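Local coordinates for alpha-pyrone synthesis polyketide synthase-like Pks18 (PDB 1TED), which probably extends medium- and long-chain aliphatic acyl-CoA starters with malonyl-CoA to make tri- and tetraketide alpha-pyrones, as a homodimeric type III polyketide synthase, at residues A[115-120]-A[198-203]. Sequence-based numbering, arbitrary orientation.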
loop_
_atom_site.group_PDB
_atom_site.type_symbol
_atom_site.label_atom_id
_atom_site.label_comp_id
_atom_site.label_asym_id
_atom_site.label_seq_id
_atom_site.Cartn_x
_atom_site.Cartn_y
_atom_site.Cartn_z
ATOM N N PRO A 115 -13.884 -13.877 -4.048
ATOM C CA PRO A 115 -14.228 -14.809 -5.133
ATOM C C PRO A 115 -13.678 -14.356 -6.488
ATOM O O PRO A 115 -13.091 -15.144 -7.233
ATOM C CB PRO A 115 -15.756 -14.801 -5.123
ATOM C CG PRO A 115 -16.078 -14.522 -3.706
ATOM C CD PRO A 115 -15.090 -13.468 -3.310
ATOM N N LEU A 116 -13.882 -13.078 -6.794
ATOM C CA LEU A 116 -13.432 -12.515 -8.055
ATOM C C LEU A 116 -11.916 -12.480 -8.214
ATOM O O LEU A 116 -11.399 -12.806 -9.279
ATOM C CB LEU A 116 -13.998 -11.101 -8.230
ATOM C CG LEU A 116 -13.650 -10.412 -9.554
ATOM C CD1 LEU A 116 -14.208 -11.214 -10.719
ATOM C CD2 LEU A 116 -14.224 -9.017 -9.552
ATOM N N ALA A 117 -11.206 -12.084 -7.159
ATOM C CA ALA A 117 -9.743 -12.008 -7.212
ATOM C C ALA A 117 -9.114 -13.399 -7.262
ATOM O O ALA A 117 -8.130 -13.611 -7.965
ATOM C CB ALA A 117 -9.201 -11.222 -6.009
ATOM N N VAL A 118 -9.677 -14.342 -6.514
ATOM C CA VAL A 118 -9.170 -15.705 -6.521
ATOM C C VAL A 118 -9.346 -16.290 -7.925
ATOM O O VAL A 118 -8.444 -16.934 -8.457
ATOM C CB VAL A 118 -9.915 -16.579 -5.482
ATOM C CG1 VAL A 118 -9.608 -18.064 -5.708
ATOM C CG2 VAL A 118 -9.497 -16.160 -4.070
ATOM N N ASP A 119 -10.493 -16.038 -8.537
ATOM C CA ASP A 119 -10.750 -16.547 -9.873
ATOM C C ASP A 119 -9.805 -15.964 -10.932
ATOM O O ASP A 119 -9.190 -16.707 -11.697
ATOM C CB ASP A 119 -12.214 -16.286 -10.245
ATOM C CG ASP A 119 -12.512 -16.559 -11.715
ATOM O OD1 ASP A 119 -11.910 -17.487 -12.300
ATOM O OD2 ASP A 119 -13.370 -15.848 -12.280
ATOM N N VAL A 120 -9.671 -14.641 -10.967
ATOM C CA VAL A 120 -8.806 -13.989 -11.961
ATOM C C VAL A 120 -7.335 -14.366 -11.804
ATOM O O VAL A 120 -6.654 -14.634 -12.796
ATOM C CB VAL A 120 -8.969 -12.456 -11.905
ATOM C CG1 VAL A 120 -8.025 -11.778 -12.893
ATOM C CG2 VAL A 120 -10.412 -12.092 -12.226
ATOM N N LEU A 198 3.064 -12.063 -8.505
ATOM C CA LEU A 198 1.659 -12.020 -8.872
ATOM C C LEU A 198 1.118 -10.648 -8.484
ATOM O O LEU A 198 1.235 -10.231 -7.323
ATOM C CB LEU A 198 0.871 -13.118 -8.137
ATOM C CG LEU A 198 -0.658 -13.107 -8.308
ATOM C CD1 LEU A 198 -1.029 -13.458 -9.739
ATOM C CD2 LEU A 198 -1.300 -14.110 -7.365
ATOM N N VAL A 199 0.554 -9.942 -9.463
ATOM C CA VAL A 199 -0.026 -8.621 -9.236
ATOM C C VAL A 199 -1.537 -8.704 -9.406
ATOM O O VAL A 199 -2.038 -9.241 -10.395
ATOM C CB VAL A 199 0.558 -7.568 -10.214
ATOM C CG1 VAL A 199 -0.120 -6.223 -10.004
ATOM C CG2 VAL A 199 2.032 -7.415 -9.961
ATOM N N VAL A 200 -2.268 -8.173 -8.434
ATOM C CA VAL A 200 -3.715 -8.235 -8.478
ATOM C C VAL A 200 -4.349 -6.885 -8.167
ATOM O O VAL A 200 -4.109 -6.297 -7.112
ATOM C CB VAL A 200 -4.246 -9.315 -7.476
ATOM C CG1 VAL A 200 -5.753 -9.388 -7.513
ATOM C CG2 VAL A 200 -3.662 -10.677 -7.822
ATOM N N CYS A 201 -5.139 -6.389 -9.115
ATOM C CA CYS A 201 -5.845 -5.132 -8.948
ATOM C C CYS A 201 -7.322 -5.512 -8.895
ATOM O O CYS A 201 -7.836 -6.172 -9.794
ATOM C CB CYS A 201 -5.553 -4.200 -10.121
ATOM S SG CYS A 201 -3.792 -3.822 -10.351
ATOM N N ILE A 202 -7.995 -5.117 -7.824
ATOM C CA ILE A 202 -9.401 -5.447 -7.639
ATOM C C ILE A 202 -10.137 -4.174 -7.253
ATOM O O ILE A 202 -9.788 -3.506 -6.280
ATOM C CB ILE A 202 -9.567 -6.522 -6.525
ATOM C CG1 ILE A 202 -11.046 -6.735 -6.199
ATOM C CG2 ILE A 202 -8.785 -6.112 -5.288
ATOM C CD1 ILE A 202 -11.782 -7.612 -7.194
ATOM N N GLU A 203 -11.159 -3.831 -8.017
ATOM C CA GLU A 203 -11.869 -2.607 -7.731
ATOM C C GLU A 203 -13.371 -2.837 -7.710
ATOM O O GLU A 203 -13.968 -3.281 -8.697
ATOM C CB GLU A 203 -11.470 -1.556 -8.770
ATOM C CG GLU A 203 -11.105 -0.193 -8.193
ATOM C CD GLU A 203 -9.824 -0.179 -7.355
ATOM O OE1 GLU A 203 -8.724 -0.368 -7.921
ATOM O OE2 GLU A 203 -9.920 0.037 -6.130
#
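Leu116 and Ile202 meet through their outermost methyls, CD2 of the leucine lying 3.7 Å from CD1 of the isoleucine, while the leucine branch point CG sits only slightly farther from the same methyl. Each side chain sets off toward the other segment, and the two run obliquely across one another. In Ile202, CG1 anti to the backbone N (chi1 172°) lays the long arm largely along the strand, and the second torsion (79°) turns CD1 to the helix; the other branch, CG2, takes the place between N and the carbonyl carbon. From Leu116 one prong of the fork, CD2, meets the isoleucine methyl, the leucine's own CD1 being turned aside. Two residues back along the strand, on the same face, Val200 brings CG1 to 4.2 Å from Ala117 CB, a looser touch. CG1 is the valine methyl anti to the backbone N, and it is this one that reaches the alanine. The backbones come nearest at Ala117 and Ile202, whose CA atoms are 6.6 Å apart: the small alanine lets the helix lie close, whereas beta-branched valine and isoleucine suit an extended strand and give the sheet a broad apolar surface. Helix 102-125 lies, with helix 151-159, on one face of the central mixed sheet of this thiolase fold; Val151 packs against Ala117 and Ile155 against Val200, and Cys228 of strand 226-236 touches both Leu116 and Ile202. Cys201, between Val200 and Ile202, points to the other face and packs on helix 349-361. Because the meeting atoms are all aliphatic carbons, cohesion here rests on dispersion and the exclusion of water, and depends on complementary shape rather than on directional bonds.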